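Local coordinates for aspartate-semialdehyde dehydrogenase (Cryptococcus neoformans var. neoformans JEC21, PDB 5CEF), which catalyses the NADPH-dependent reductive dephosphorylation of 4-phospho-L-aspartate to L-aspartate semialdehyde, the second step in making the aspartate family of amino acids, at residues Q8-A16 with F81-L91; A16-E26 with Y50-S60. All coordinates share one frame; numbering follows the deposited sequence.

Contact 1: residues Q8-A16 with F81-L91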
# COMPACT_ATOMS: atom_id res chain seq x y z
N GLN A 8 -16.19 19.10 38.80
CA GLN A 8 -16.55 18.05 37.88
C GLN A 8 -17.93 18.24 37.30
O GLN A 8 -18.78 18.83 37.94
CB GLN A 8 -16.41 16.68 38.53
CG GLN A 8 -14.93 16.35 38.62
CD GLN A 8 -14.67 15.09 39.36
OE1 GLN A 8 -15.39 14.10 39.20
NE2 GLN A 8 -13.64 15.10 40.22
N ILE A 9 -18.10 17.77 36.06
CA ILE A 9 -19.39 17.76 35.36
C ILE A 9 -19.66 16.36 34.80
O ILE A 9 -18.83 15.80 34.06
CB ILE A 9 -19.42 18.76 34.21
CG1 ILE A 9 -19.23 20.16 34.76
CG2 ILE A 9 -20.74 18.69 33.47
CD1 ILE A 9 -19.10 21.21 33.69
N LYS A 10 -20.77 15.77 35.24
CA LYS A 10 -21.05 14.39 34.91
C LYS A 10 -21.47 14.32 33.46
O LYS A 10 -22.26 15.15 33.02
CB LYS A 10 -22.14 13.84 35.79
CG LYS A 10 -21.76 13.70 37.24
CD LYS A 10 -22.91 13.15 38.08
CE LYS A 10 -22.50 12.82 39.51
NZ LYS A 10 -22.44 14.02 40.40
N VAL A 11 -20.90 13.39 32.70
CA VAL A 11 -21.22 13.28 31.27
C VAL A 11 -21.61 11.88 30.83
O VAL A 11 -21.22 10.89 31.43
CB VAL A 11 -20.09 13.74 30.35
CG1 VAL A 11 -19.63 15.13 30.72
CG2 VAL A 11 -18.93 12.77 30.36
N GLY A 12 -22.41 11.85 29.76
CA GLY A 12 -22.85 10.62 29.13
C GLY A 12 -22.21 10.39 27.78
O GLY A 12 -21.80 11.34 27.10
N VAL A 13 -22.09 9.12 27.41
CA VAL A 13 -21.63 8.73 26.09
C VAL A 13 -22.60 7.71 25.49
O VAL A 13 -22.77 6.61 26.01
CB VAL A 13 -20.25 8.14 26.16
CG1 VAL A 13 -19.79 7.79 24.74
CG2 VAL A 13 -19.29 9.11 26.78
N LEU A 14 -23.28 8.11 24.41
CA LEU A 14 -24.14 7.20 23.65
C LEU A 14 -23.34 6.58 22.53
O LEU A 14 -22.51 7.25 21.91
CB LEU A 14 -25.33 7.96 23.07
CG LEU A 14 -26.14 8.80 24.04
CD1 LEU A 14 -27.25 9.58 23.37
CD2 LEU A 14 -26.70 7.90 25.11
N GLY A 15 -23.54 5.29 22.31
CA GLY A 15 -22.77 4.54 21.29
C GLY A 15 -21.41 4.20 21.83
O GLY A 15 -20.41 4.27 21.10
N ALA A 16 -21.36 3.81 23.09
CA ALA A 16 -20.13 3.73 23.82
C ALA A 16 -19.26 2.61 23.41
O ALA A 16 -18.04 2.66 23.65
CB ALA A 16 -20.41 3.62 25.30
N PHE A 81 -28.28 9.03 33.36
CA PHE A 81 -28.39 9.99 32.29
C PHE A 81 -29.04 11.27 32.74
O PHE A 81 -28.57 12.35 32.38
CB PHE A 81 -29.10 9.39 31.07
CG PHE A 81 -28.20 8.50 30.24
CD1 PHE A 81 -27.09 9.02 29.62
CD2 PHE A 81 -28.46 7.17 30.09
CE1 PHE A 81 -26.25 8.23 28.86
CE2 PHE A 81 -27.65 6.36 29.31
CZ PHE A 81 -26.52 6.88 28.72
N ALA A 82 -30.09 11.18 33.55
CA ALA A 82 -30.78 12.40 34.03
C ALA A 82 -29.86 13.39 34.78
O ALA A 82 -30.16 14.55 34.86
CB ALA A 82 -32.00 12.03 34.88
N GLU A 83 -28.76 12.90 35.34
CA GLU A 83 -27.82 13.75 36.09
C GLU A 83 -26.68 14.28 35.23
O GLU A 83 -25.86 15.06 35.72
CB GLU A 83 -27.17 12.99 37.28
CG GLU A 83 -28.15 12.56 38.37
CD GLU A 83 -28.78 11.22 38.06
OE1 GLU A 83 -28.01 10.18 38.06
OE2 GLU A 83 -30.03 11.23 37.87
N CYS A 84 -26.57 13.81 33.99
CA CYS A 84 -25.49 14.27 33.10
C CYS A 84 -25.72 15.69 32.68
O CYS A 84 -26.83 16.06 32.30
CB CYS A 84 -25.36 13.38 31.88
SG CYS A 84 -24.74 11.74 32.28
N GLY A 85 -24.66 16.49 32.77
CA GLY A 85 -24.69 17.88 32.33
C GLY A 85 -24.50 18.05 30.83
O GLY A 85 -24.93 19.05 30.25
N VAL A 86 -23.86 17.07 30.22
CA VAL A 86 -23.78 16.95 28.76
C VAL A 86 -23.72 15.46 28.36
O VAL A 86 -23.05 14.67 29.03
CB VAL A 86 -22.59 17.77 28.19
CG1 VAL A 86 -21.33 17.48 28.95
CG2 VAL A 86 -22.36 17.46 26.73
N VAL A 87 -24.43 15.11 27.29
CA VAL A 87 -24.39 13.77 26.72
C VAL A 87 -23.78 13.83 25.34
O VAL A 87 -24.30 14.54 24.44
CB VAL A 87 -25.79 13.16 26.66
CG1 VAL A 87 -25.74 11.74 26.10
CG2 VAL A 87 -26.40 13.11 28.05
N PHE A 88 -22.68 13.11 25.16
CA PHE A 88 -21.99 13.02 23.90
C PHE A 88 -22.52 11.85 23.09
O PHE A 88 -22.64 10.75 23.62
CB PHE A 88 -20.49 12.82 24.15
CG PHE A 88 -19.85 13.99 24.78
CD1 PHE A 88 -19.61 15.12 24.04
CD2 PHE A 88 -19.52 14.00 26.10
CE1 PHE A 88 -18.99 16.21 24.58
CE2 PHE A 88 -18.92 15.10 26.67
CZ PHE A 88 -18.68 16.21 25.92
N SER A 89 -22.78 12.07 21.80
CA SER A 89 -23.30 11.01 20.93
C SER A 89 -22.34 10.59 19.82
O SER A 89 -21.96 11.39 18.99
CB SER A 89 -24.60 11.46 20.33
OG SER A 89 -25.16 10.42 19.57
N GLY A 90 -21.93 9.34 19.84
CA GLY A 90 -21.21 8.75 18.73
C GLY A 90 -22.08 7.71 18.05
O GLY A 90 -21.62 6.61 17.75
N LEU A 91 -23.34 8.05 17.82
CA LEU A 91 -24.28 7.14 17.19
C LEU A 91 -24.29 7.32 15.67
O LEU A 91 -24.05 8.43 15.16
CB LEU A 91 -25.70 7.37 17.70
CG LEU A 91 -25.95 7.07 19.18
CD1 LEU A 91 -27.31 7.59 19.61
CD2 LEU A 91 -25.85 5.58 19.52
O HOH W 1 -19.82 5.00 18.66
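L14 packs against both V87 and F81. Its CG lies 3.6 Å from V87 CG1, while the CD2 branch, angled obliquely against the F81 ring, comes to 3.8 Å from F81 CZ. With CG anti to its own carbonyl carbon (chi1 -52°), the L14 side chain spreads over the face it shares with V87; farther along that face, L91 CD1 reaches L14 CB at 4.0 Å. G12 has no side chain on this face, which leaves room for the F81 ring beside its CA; C84 SG lies 3.4 Å from G12 N. F103 of helix 93-105 covers this layer. Underneath, the backbones run parallel, their axes 22° apart, and form a ladder in which G12 N donates to V86 O (3.0 Å), F88 N to G12 O, and L14 N to F88 O (2.8 Å, 167° at the hydrogen). These are neighbouring central strands of the Rossmann-type NAD-binding domain, with strand 34-40 on the other side of 9-14. On the reverse face V11 CB meets the edge of the F88 ring, 4.1 Å from F88 CE2, and the valines V11 and V86 lie side by side. Toward the C-terminal ends, G90 N still bonds L14 O, and one water donates to both G15 O and G90 O; L91, next to G90 in the chain, is an NADP-binding residue by similarity. Packing thins at the other end. G85 N holds K10 O, but beyond it K10 and E83 are exposed and touch through aliphatic carbons, K10 CD lying 4.3 Å from E83 CB while their charged ends lead outward.

Contact 2: residues A16-E26 with Y50-S60; sequences ATGTVGQRFIE and YARVVRWKLPS
Q22 reaches from helix 19-29 into the 50-60 segment and meets it with both ends of its amide. CG is anti to the carbonyl carbon (chi1 -68°) and the chain beyond is extended, which carries the amide along the W56 ring, the two planes only 13° apart. OE1 sits 3.6 Å above the W56 ring plane, offset toward the rim, on the face where L58 CB also lies. In the amide plane, on a lone pair, Q22 OE1 accepts K57 N at 2.9 Å. Q22 NE2 donates to T17 O (3.1 Å), nearly straight and within the amide plane, and to R55 O (3.2 Å), which is tilted from it. Y50 has CG anti to its backbone N (chi1 -171°), and the ring points its hydroxyl at the glycine-rich turn: Y50 OH donates to A16 O at the ring edge, the modelled 2.5 Å being no evidence of unusual strength at this resolution. I25 CD1 reaches Y50 CZ at 3.5 Å, obliquely to the ring. L58 CD1 packs 3.8 Å from Q22 CB, and W56 NE1 is tied by a hydrogen bond to S60 O in the ring plane. The three bonds at OE1 and NE2 would set the amide's rotation, and they satisfy backbone groups of both segments. T17, whose carbonyl is one of these, lies in the loop that binds NADP by similarity; the network is consistent with holding that loop against residues 50-60.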
# COMPACT_ATOMS: atom_id res chain seq x y z
N ALA A 16 -21.36 3.81 23.09
CA ALA A 16 -20.13 3.73 23.82
C ALA A 16 -19.26 2.61 23.41
O ALA A 16 -18.04 2.66 23.65
CB ALA A 16 -20.41 3.62 25.30
N THR A 17 -19.84 1.57 22.83
CA THR A 17 -19.03 0.42 22.40
C THR A 17 -18.50 0.61 21.00
O THR A 17 -17.58 -0.09 20.60
CB THR A 17 -19.80 -0.91 22.50
OG1 THR A 17 -21.01 -0.83 21.74
CG2 THR A 17 -20.15 -1.21 23.95
N GLY A 18 -19.09 1.55 20.24
CA GLY A 18 -18.62 1.91 18.89
C GLY A 18 -17.30 2.67 18.91
O GLY A 18 -16.88 3.12 19.97
N THR A 19 -16.65 2.83 17.76
CA THR A 19 -15.29 3.32 17.72
C THR A 19 -15.22 4.79 18.16
O THR A 19 -14.34 5.17 18.91
CB THR A 19 -14.61 3.12 16.34
OG1 THR A 19 -15.29 3.89 15.35
CG2 THR A 19 -14.66 1.64 15.93
N VAL A 20 -16.17 5.59 17.72
CA VAL A 20 -16.25 6.97 18.19
C VAL A 20 -16.47 7.01 19.70
O VAL A 20 -15.87 7.82 20.39
CB VAL A 20 -17.35 7.76 17.45
CG1 VAL A 20 -17.64 9.08 18.14
CG2 VAL A 20 -16.93 8.00 16.00
N GLY A 21 -17.36 6.15 20.18
CA GLY A 21 -17.65 6.03 21.61
C GLY A 21 -16.43 5.70 22.44
O GLY A 21 -16.20 6.28 23.50
N GLN A 22 -15.62 4.80 21.91
CA GLN A 22 -14.38 4.41 22.54
C GLN A 22 -13.42 5.59 22.69
O GLN A 22 -12.75 5.75 23.74
CB GLN A 22 -13.69 3.30 21.73
CG GLN A 22 -14.45 1.98 21.74
CD GLN A 22 -13.71 0.88 21.00
OE1 GLN A 22 -12.49 0.93 20.86
NE2 GLN A 22 -14.46 -0.09 20.49
N ARG A 23 -13.35 6.41 21.65
CA ARG A 23 -12.47 7.55 21.69
C ARG A 23 -13.00 8.57 22.70
O ARG A 23 -12.23 9.13 23.49
CB ARG A 23 -12.32 8.16 20.31
CG ARG A 23 -11.22 9.22 20.27
CD ARG A 23 -9.82 8.64 20.19
NE ARG A 23 -8.86 9.73 20.06
CZ ARG A 23 -7.86 9.99 20.91
NH1 ARG A 23 -7.62 9.21 21.98
NH2 ARG A 23 -7.06 11.02 20.69
N PHE A 24 -14.31 8.80 22.69
CA PHE A 24 -14.92 9.67 23.70
C PHE A 24 -14.49 9.21 25.10
O PHE A 24 -14.09 10.02 25.94
CB PHE A 24 -16.45 9.64 23.64
CG PHE A 24 -17.06 10.68 22.73
CD1 PHE A 24 -16.83 12.03 22.92
CD2 PHE A 24 -17.93 10.30 21.71
CE1 PHE A 24 -17.43 12.98 22.12
CE2 PHE A 24 -18.52 11.25 20.90
CZ PHE A 24 -18.28 12.59 21.12
N ILE A 25 -14.56 7.91 25.32
CA ILE A 25 -14.25 7.35 26.61
C ILE A 25 -12.77 7.55 26.96
O ILE A 25 -12.44 7.98 28.07
CB ILE A 25 -14.70 5.89 26.68
CG1 ILE A 25 -16.19 5.87 26.91
CG2 ILE A 25 -13.96 5.12 27.77
CD1 ILE A 25 -16.85 4.55 26.56
N GLU A 26 -11.89 7.25 26.04
CA GLU A 26 -10.47 7.50 26.26
C GLU A 26 -10.20 8.95 26.65
O GLU A 26 -9.48 9.21 27.59
CB GLU A 26 -9.72 7.17 24.98
CG GLU A 26 -8.24 7.45 25.06
CD GLU A 26 -7.47 6.57 24.10
OE1 GLU A 26 -7.54 6.77 22.87
OE2 GLU A 26 -6.78 5.68 24.60
N TYR A 50 -18.70 -2.56 30.79
CA TYR A 50 -18.12 -2.09 29.54
C TYR A 50 -17.02 -3.04 29.06
O TYR A 50 -17.00 -3.47 27.90
CB TYR A 50 -17.56 -0.64 29.70
CG TYR A 50 -17.12 0.01 28.39
CD1 TYR A 50 -18.05 0.48 27.49
CD2 TYR A 50 -15.77 0.11 28.04
CE1 TYR A 50 -17.68 1.05 26.29
CE2 TYR A 50 -15.38 0.68 26.82
CZ TYR A 50 -16.35 1.15 25.95
OH TYR A 50 -16.02 1.72 24.75
N ALA A 51 -16.11 -3.37 29.97
CA ALA A 51 -14.95 -4.19 29.62
C ALA A 51 -15.33 -5.53 28.99
O ALA A 51 -14.62 -6.01 28.11
CB ALA A 51 -14.07 -4.39 30.85
N ARG A 52 -16.46 -6.10 29.40
CA ARG A 52 -16.88 -7.41 28.91
C ARG A 52 -17.64 -7.38 27.59
O ARG A 52 -17.70 -8.39 26.89
CB ARG A 52 -17.70 -8.19 29.97
CG ARG A 52 -16.93 -9.02 31.02
CD ARG A 52 -17.74 -8.94 32.35
NE ARG A 52 -16.96 -8.75 33.59
CZ ARG A 52 -17.48 -8.77 34.83
NH1 ARG A 52 -18.77 -8.97 35.04
NH2 ARG A 52 -16.67 -8.59 35.88
N VAL A 53 -18.23 -6.25 27.22
CA VAL A 53 -18.98 -6.18 25.96
C VAL A 53 -18.23 -5.51 24.82
O VAL A 53 -18.51 -5.79 23.66
CB VAL A 53 -20.38 -5.54 26.10
CG1 VAL A 53 -21.34 -6.49 26.82
CG2 VAL A 53 -20.32 -4.20 26.81
N VAL A 54 -17.28 -4.65 25.12
CA VAL A 54 -16.64 -3.87 24.06
C VAL A 54 -15.59 -4.67 23.34
O VAL A 54 -14.86 -5.41 23.96
CB VAL A 54 -15.98 -2.60 24.63
CG1 VAL A 54 -14.74 -2.94 25.46
CG2 VAL A 54 -15.65 -1.62 23.51
N ARG A 55 -15.52 -4.50 22.02
CA ARG A 55 -14.38 -4.98 21.25
C ARG A 55 -13.47 -3.77 21.13
O ARG A 55 -13.48 -3.07 20.11
CB ARG A 55 -14.81 -5.49 19.85
CG ARG A 55 -15.80 -6.65 19.81
CD ARG A 55 -15.12 -8.00 20.00
NE ARG A 55 -16.02 -9.00 20.60
CZ ARG A 55 -16.13 -9.27 21.91
NH1 ARG A 55 -15.41 -8.64 22.83
NH2 ARG A 55 -17.00 -10.20 22.32
N TRP A 56 -12.64 -3.54 22.14
CA TRP A 56 -11.78 -2.37 22.18
C TRP A 56 -10.73 -2.33 21.07
O TRP A 56 -9.73 -3.04 21.13
CB TRP A 56 -11.08 -2.30 23.54
CG TRP A 56 -10.31 -1.01 23.85
CD1 TRP A 56 -8.93 -0.84 23.80
CD2 TRP A 56 -10.85 0.24 24.29
NE1 TRP A 56 -8.60 0.44 24.21
CE2 TRP A 56 -9.75 1.12 24.51
CE3 TRP A 56 -12.15 0.71 24.55
CZ2 TRP A 56 -9.92 2.43 24.94
CZ3 TRP A 56 -12.31 2.01 24.98
CH2 TRP A 56 -11.21 2.86 25.17
N LYS A 57 -10.92 -1.44 20.10
CA LYS A 57 -10.05 -1.33 18.93
C LYS A 57 -9.03 -0.18 19.00
O LYS A 57 -8.59 0.30 17.96
CB LYS A 57 -10.91 -1.20 17.65
CG LYS A 57 -11.86 -2.37 17.33
CD LYS A 57 -11.37 -3.75 17.79
CE LYS A 57 -9.95 -4.13 17.35
NZ LYS A 57 -9.85 -5.34 16.48
N LEU A 58 -8.62 0.24 20.19
CA LEU A 58 -7.67 1.37 20.30
C LEU A 58 -6.29 0.94 20.84
O LEU A 58 -6.23 0.04 21.66
CB LEU A 58 -8.27 2.47 21.19
CG LEU A 58 -9.32 3.41 20.55
CD1 LEU A 58 -9.98 4.28 21.61
CD2 LEU A 58 -8.71 4.28 19.48
N PRO A 59 -5.20 1.62 20.40
CA PRO A 59 -3.82 1.25 20.77
C PRO A 59 -3.63 1.05 22.25
O PRO A 59 -3.07 0.04 22.67
CB PRO A 59 -2.98 2.45 20.31
CG PRO A 59 -3.77 3.05 19.21
CD PRO A 59 -5.22 2.80 19.52
N SER A 60 -4.09 2.00 23.04
CA SER A 60 -3.88 1.95 24.48
C SER A 60 -5.01 1.16 25.13
O SER A 60 -6.03 0.93 24.49
CB SER A 60 -3.80 3.38 25.02
OG SER A 60 -5.03 4.03 24.77

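From the N terminus, strand 9-14 runs into A16, the residue both contacts share, and then through the glycine-rich turn into helix 19-29. Contact 2 closes first, when the chain, having passed through strand 34-40, returns at 50-60 to lie on that helix. Contact 1 closes later, once 81-91 takes its place beside strand 9-14; contact 2 is therefore nested within the larger loop. The two centres lie 15 Å apart, yet they touch: F24 of the helix packs on F88, with F88 CD1 3.6 Å from F24 CE1, and V20 packs on G90. Together they tie sheet, first helix and the 50-60 segment around the glycine-rich turn, which probably binds NADP.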